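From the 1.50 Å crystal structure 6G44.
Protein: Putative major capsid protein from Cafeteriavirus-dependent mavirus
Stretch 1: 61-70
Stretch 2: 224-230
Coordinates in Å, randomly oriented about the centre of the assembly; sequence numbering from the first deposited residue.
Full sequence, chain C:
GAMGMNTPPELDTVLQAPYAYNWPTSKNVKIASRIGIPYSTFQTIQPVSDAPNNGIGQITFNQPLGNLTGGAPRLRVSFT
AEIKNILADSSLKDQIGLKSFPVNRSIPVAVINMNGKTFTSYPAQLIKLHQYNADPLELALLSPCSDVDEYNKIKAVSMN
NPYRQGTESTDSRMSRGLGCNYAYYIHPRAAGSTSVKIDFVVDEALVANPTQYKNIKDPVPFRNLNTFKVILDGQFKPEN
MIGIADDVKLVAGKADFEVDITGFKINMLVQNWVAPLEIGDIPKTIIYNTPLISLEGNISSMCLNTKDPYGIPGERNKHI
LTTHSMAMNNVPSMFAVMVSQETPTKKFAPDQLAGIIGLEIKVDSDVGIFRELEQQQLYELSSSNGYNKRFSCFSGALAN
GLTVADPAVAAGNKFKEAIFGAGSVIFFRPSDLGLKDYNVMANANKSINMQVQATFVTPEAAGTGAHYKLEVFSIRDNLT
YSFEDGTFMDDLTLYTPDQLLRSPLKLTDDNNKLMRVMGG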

ATOM      1  N   PHE C  61      21.613  -5.116  30.721  1.00 12.44           N
ATOM      2  CA  PHE C  61      22.459  -5.931  29.857  1.00 12.79           C
ATOM      3  C   PHE C  61      23.859  -5.346  29.891  1.00 12.43           C
ATOM      4  O   PHE C  61      24.045  -4.131  29.786  1.00 13.10           O
ATOM      5  CB  PHE C  61      21.923  -5.962  28.409  1.00 12.30           C
ATOM      6  CG  PHE C  61      20.533  -6.494  28.308  1.00 11.86           C
ATOM      7  CD1 PHE C  61      20.282  -7.845  28.260  1.00 11.97           C
ATOM      8  CD2 PHE C  61      19.455  -5.616  28.337  1.00 12.41           C
ATOM      9  CE1 PHE C  61      18.998  -8.328  28.220  1.00 12.23           C
ATOM     10  CE2 PHE C  61      18.170  -6.094  28.301  1.00 12.12           C
ATOM     11  CZ  PHE C  61      17.937  -7.453  28.238  1.00 12.48           C
ATOM     12  N   ASN C  62      24.856  -6.220  30.070  1.00 13.34           N
ATOM     13  CA  ASN C  62      26.256  -5.770  30.137  1.00 13.49           C
ATOM     14  C   ASN C  62      27.033  -6.806  29.369  1.00 13.82           C
ATOM     15  O   ASN C  62      27.281  -7.900  29.844  1.00 15.14           O
ATOM     16  CB  ASN C  62      26.711  -5.662  31.604  1.00 14.77           C
ATOM     17  CG  ASN C  62      28.126  -5.149  31.744  1.00 16.30           C
ATOM     18  OD1 ASN C  62      28.953  -5.322  30.868  1.00 18.06           O
ATOM     19  ND2 ASN C  62      28.412  -4.510  32.879  1.00 20.01           N
ATOM     20  N   GLN C  63      27.379  -6.456  28.137  1.00 13.50           N
ATOM     21  CA  GLN C  63      28.002  -7.415  27.238  1.00 14.12           C
ATOM     22  C   GLN C  63      28.918  -6.708  26.243  1.00 13.78           C
ATOM     23  O   GLN C  63      28.495  -6.294  25.159  1.00 13.42           O
ATOM     24  CB  GLN C  63      26.953  -8.267  26.511  1.00 15.02           C
ATOM     25  CG  GLN C  63      27.577  -9.329  25.613  1.00 16.34           C
ATOM     26  CD  GLN C  63      28.441 -10.268  26.427  1.00 18.01           C
ATOM     27  OE1 GLN C  63      27.917 -11.084  27.187  1.00 21.20           O
ATOM     28  NE2 GLN C  63      29.764 -10.161  26.284  1.00 18.42           N
ATOM     29  N   PRO C  64      30.211  -6.594  26.573  1.00 12.62           N
ATOM     30  CA  PRO C  64      31.156  -6.140  25.567  1.00 12.95           C
ATOM     31  C   PRO C  64      31.068  -6.987  24.277  1.00 12.45           C
ATOM     32  O   PRO C  64      30.932  -8.223  24.357  1.00 12.82           O
ATOM     33  CB  PRO C  64      32.505  -6.329  26.267  1.00 12.62           C
ATOM     34  CG  PRO C  64      32.173  -6.185  27.724  1.00 13.09           C
ATOM     35  CD  PRO C  64      30.891  -6.927  27.859  1.00 12.96           C
ATOM     36  N   LEU C  65      31.181  -6.315  23.124  1.00 12.24           N
ATOM     37  CA  LEU C  65      31.101  -6.977  21.831  1.00 12.51           C
ATOM     38  C   LEU C  65      32.184  -6.424  20.943  1.00 12.07           C
ATOM     39  O   LEU C  65      32.325  -5.236  20.766  1.00 12.77           O
ATOM     40  CB  LEU C  65      29.715  -6.774  21.186  1.00 12.22           C
ATOM     41  CG  LEU C  65      28.526  -7.479  21.833  1.00 13.04           C
ATOM     42  CD1 LEU C  65      27.230  -6.994  21.162  1.00 12.79           C
ATOM     43  CD2 LEU C  65      28.627  -8.973  21.819  1.00 13.16           C
ATOM     44  N   GLY C  66      32.933  -7.338  20.366  1.00 13.30           N
ATOM     45  CA  GLY C  66      34.012  -6.962  19.487  1.00 13.16           C
ATOM     46  C   GLY C  66      33.545  -6.678  18.073  1.00 12.62           C
ATOM     47  O   GLY C  66      32.410  -7.027  17.691  1.00 13.30           O
ATOM     48  N   ASN C  67      34.407  -6.011  17.330  1.00 12.40           N
ATOM     49  CA  ASN C  67      34.202  -5.833  15.886  1.00 12.07           C
ATOM     50  C   ASN C  67      32.849  -5.111  15.639  1.00 12.29           C
ATOM     51  O   ASN C  67      32.573  -4.134  16.322  1.00 12.88           O
ATOM     52  CB  ASN C  67      34.404  -7.167  15.159  1.00 12.20           C
ATOM     53  CG  ASN C  67      35.806  -7.683  15.333  1.00 12.35           C
ATOM     54  OD1 ASN C  67      36.071  -8.558  16.201  1.00 15.73           O
ATOM     55  ND2 ASN C  67      36.714  -7.099  14.595  1.00 10.62           N
ATOM     56  N   LEU C  68      32.022  -5.569  14.689  1.00 12.05           N
ATOM     57  CA  LEU C  68      30.806  -4.819  14.343  1.00 11.76           C
ATOM     58  C   LEU C  68      29.574  -5.368  15.022  1.00 11.04           C
ATOM     59  O   LEU C  68      29.385  -6.569  15.098  1.00 11.46           O
ATOM     60  CB  LEU C  68      30.597  -4.809  12.837  1.00 11.29           C
ATOM     61  CG  LEU C  68      31.729  -4.178  12.025  1.00 11.87           C
ATOM     62  CD1 LEU C  68      31.377  -4.157  10.533  1.00 12.65           C
ATOM     63  CD2 LEU C  68      32.134  -2.802  12.509  1.00 12.83           C
ATOM     64  N   THR C  69      28.714  -4.455  15.475  1.00 11.74           N
ATOM     65  CA  THR C  69      27.458  -4.793  16.128  1.00 11.40           C
ATOM     66  C   THR C  69      26.311  -4.106  15.393  1.00 10.69           C
ATOM     67  O   THR C  69      26.422  -2.947  15.019  1.00 10.97           O
ATOM     68  CB  THR C  69      27.514  -4.375  17.621  1.00 11.77           C
ATOM     69  OG1 THR C  69      28.511  -5.201  18.264  1.00 12.10           O
ATOM     70  CG2 THR C  69      26.176  -4.561  18.340  1.00 12.41           C
ATOM     71  N   GLY C  70      25.211  -4.828  15.219  1.00 10.15           N
ATOM     72  CA  GLY C  70      24.031  -4.277  14.577  1.00 10.19           C
ATOM     73  C   GLY C  70      23.568  -2.958  15.152  1.00 10.49           C
ATOM     74  O   GLY C  70      23.503  -2.794  16.382  1.00 11.45           O
ATOM     75  N   ASN C 224      33.327  -1.836  17.737  1.00 13.16           N
ATOM     76  CA  ASN C 224      34.253  -2.043  18.864  1.00 13.33           C
ATOM     77  C   ASN C 224      33.665  -1.575  20.186  1.00 13.91           C
ATOM     78  O   ASN C 224      34.257  -0.773  20.896  1.00 13.55           O
ATOM     79  CB  ASN C 224      35.604  -1.337  18.576  1.00 14.16           C
ATOM     80  CG  ASN C 224      36.324  -1.901  17.375  1.00 15.07           C
ATOM     81  OD1 ASN C 224      36.088  -3.047  16.956  1.00 16.27           O
ATOM     82  ND2 ASN C 224      37.243  -1.090  16.808  1.00 14.44           N
ATOM     83  N   LEU C 225      32.484  -2.103  20.501  1.00 13.91           N
ATOM     84  CA  LEU C 225      31.798  -1.800  21.764  1.00 14.36           C
ATOM     85  C   LEU C 225      32.382  -2.580  22.931  1.00 14.45           C
ATOM     86  O   LEU C 225      31.844  -3.540  23.448  1.00 14.85           O
ATOM     87  CB  LEU C 225      30.298  -2.016  21.612  1.00 14.10           C
ATOM     88  CG  LEU C 225      29.612  -1.215  20.517  1.00 13.96           C
ATOM     89  CD1 LEU C 225      28.110  -1.535  20.548  1.00 14.15           C
ATOM     90  CD2 LEU C 225      29.816   0.286  20.618  1.00 14.67           C
ATOM     91  N   ASN C 226      33.543  -2.105  23.357  1.00 14.48           N
ATOM     92  CA  ASN C 226      34.306  -2.731  24.409  1.00 15.16           C
ATOM     93  C   ASN C 226      33.676  -2.546  25.793  1.00 14.64           C
ATOM     94  O   ASN C 226      33.815  -3.396  26.655  1.00 15.43           O
ATOM     95  CB  ASN C 226      35.728  -2.139  24.306  1.00 16.88           C
ATOM     96  CG  ASN C 226      36.739  -2.883  25.102  1.00 18.82           C
ATOM     97  OD1 ASN C 226      36.803  -4.112  25.093  1.00 19.55           O
ATOM     98  ND2 ASN C 226      37.521  -2.136  25.818  1.00 18.69           N
ATOM     99  N   THR C 227      32.944  -1.445  26.000  1.00 14.27           N
ATOM    100  CA  THR C 227      31.931  -1.350  27.039  1.00 14.15           C
ATOM    101  C   THR C 227      30.588  -1.213  26.328  1.00 13.08           C
ATOM    102  O   THR C 227      30.452  -0.358  25.452  1.00 13.89           O
ATOM    103  CB  THR C 227      32.151  -0.132  27.945  1.00 15.44           C
ATOM    104  OG1 THR C 227      33.462  -0.219  28.528  1.00 16.38           O
ATOM    105  CG2 THR C 227      31.135  -0.063  29.053  1.00 15.81           C
ATOM    106  N   PHE C 228      29.635  -2.057  26.706  1.00 13.00           N
ATOM    107  CA  PHE C 228      28.287  -1.981  26.106  1.00 12.80           C
ATOM    108  C   PHE C 228      27.279  -2.368  27.168  1.00 12.32           C
ATOM    109  O   PHE C 228      27.177  -3.517  27.552  1.00 13.19           O
ATOM    110  CB  PHE C 228      28.208  -2.880  24.876  1.00 13.37           C
ATOM    111  CG  PHE C 228      26.880  -2.820  24.124  1.00 13.08           C
ATOM    112  CD1 PHE C 228      26.174  -1.609  23.976  1.00 13.62           C
ATOM    113  CD2 PHE C 228      26.376  -3.961  23.534  1.00 14.31           C
ATOM    114  CE1 PHE C 228      24.966  -1.578  23.278  1.00 13.90           C
ATOM    115  CE2 PHE C 228      25.164  -3.923  22.827  1.00 14.45           C
ATOM    116  CZ  PHE C 228      24.482  -2.726  22.701  1.00 14.10           C
ATOM    117  N   LYS C 229      26.577  -1.372  27.687  1.00 12.93           N
ATOM    118  CA  LYS C 229      25.539  -1.630  28.684  1.00 13.15           C
ATOM    119  C   LYS C 229      24.233  -1.022  28.211  1.00 12.99           C
ATOM    120  O   LYS C 229      24.237   0.069  27.651  1.00 13.90           O
ATOM    121  CB  LYS C 229      25.883  -1.055  30.070  1.00 15.12           C
ATOM    122  CG  LYS C 229      27.254  -1.461  30.565  1.00 16.56           C
ATOM    123  CD  LYS C 229      27.551  -0.838  31.935  1.00 18.64           C
ATOM    124  CE  LYS C 229      29.031  -0.864  32.222  1.00 21.35           C
ATOM    125  NZ  LYS C 229      29.295  -0.366  33.595  1.00 23.67           N
ATOM    126  N   VAL C 230      23.148  -1.739  28.465  1.00 12.96           N
ATOM    127  CA  VAL C 230      21.798  -1.247  28.145  1.00 13.35           C
ATOM    128  C   VAL C 230      21.022  -1.424  29.440  1.00 12.82           C
ATOM    129  O   VAL C 230      20.775  -2.553  29.868  1.00 13.21           O
ATOM    130  CB  VAL C 230      21.166  -1.999  26.971  1.00 12.91           C
ATOM    131  CG1 VAL C 230      19.711  -1.587  26.759  1.00 12.92           C
ATOM    132  CG2 VAL C 230      21.985  -1.755  25.699  1.00 13.17           C
TER
HETATM  133  O   HOH W   1      30.198  -3.591  29.085  1.00 16.05           O
HETATM  134  O   HOH W   2      31.011  -4.017  18.609  1.00 12.40           O

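The two stretches run antiparallel, far apart in sequence, and bury 610 Å² between them. The contact is carried first by backbone. At one end the pairing is regular: F61 and V230 form a hydrogen-bonded pair, with F61 N to V230 O at 2.8 Å and V230 N to F61 O at 2.9 Å, the first nearly straight (177°), the second somewhat bent (160°). N62 and K229 follow as a non-hydrogen-bonded pair, and Q63 N then bonds to F228 O at 3.0 Å, a single bond with no return from F228 N. Past this point the ladder loosens. L65 N still donates to L225 O at 2.9 Å, but the carbonyl oxygens L65 O and L225 O lie 3.2 Å apart, two acceptors with no proton between them. The last direct bond, N224 N to N67 O at 2.8 Å, comes where the first chain turns a corner.

Carbonyl oxygens also take up CA hydrogens, as is common where antiparallel strands lie close. F61 O approaches K229 CA at 3.1 Å, F228 O approaches N62 CA at 3.6 Å, and L225 O approaches P64 CA at 3.4 Å. F228 O and L225 O thus each receive an N-H and a C-H from neighbouring residues of the first stretch. P64, whose ring nitrogen has no proton to donate, fits between the bonded residues Q63 and L65.

Two waters mend the irregular places. Water 1 accepts from F228 N at 2.9 Å and donates to N62 OD1 at 2.8 Å, so the water is the acceptor for this backbone N-H and passes one of its own protons to the N62 side-chain carbonyl, bridging the stretches. Water 2 accepts from L225 N at 3.1 Å and lies 2.8 Å from both N67 O and T69 OG1, tying the loosened strand to the chain beyond the corner.

The apolar contacts are spread along the buried side. F61 and V230 share one face of the sheet, with F61 CD2 4.2 Å from V230 CB, while the edge of the F61 ring lies near V230 O. Further along, L65 CD1 lies obliquely to the F228 ring, 3.9 Å from F228 CD2, and T69 CB meets L225 CD1 at 4.1 Å. On the other face, N62 and K229 pair at the surface: N62 ND2 lies 3.8 Å from K229 CE, a contact with the lysine's aliphatic chain.

Q63 turns its end away from the second stretch and bonds its own neighbour, Q63 NE2 to P64 O at 3.0 Å. The rule to read here is economical: direct backbone bonds follow the register, water occupies two of its gaps, and apolar side chains pack the buried side.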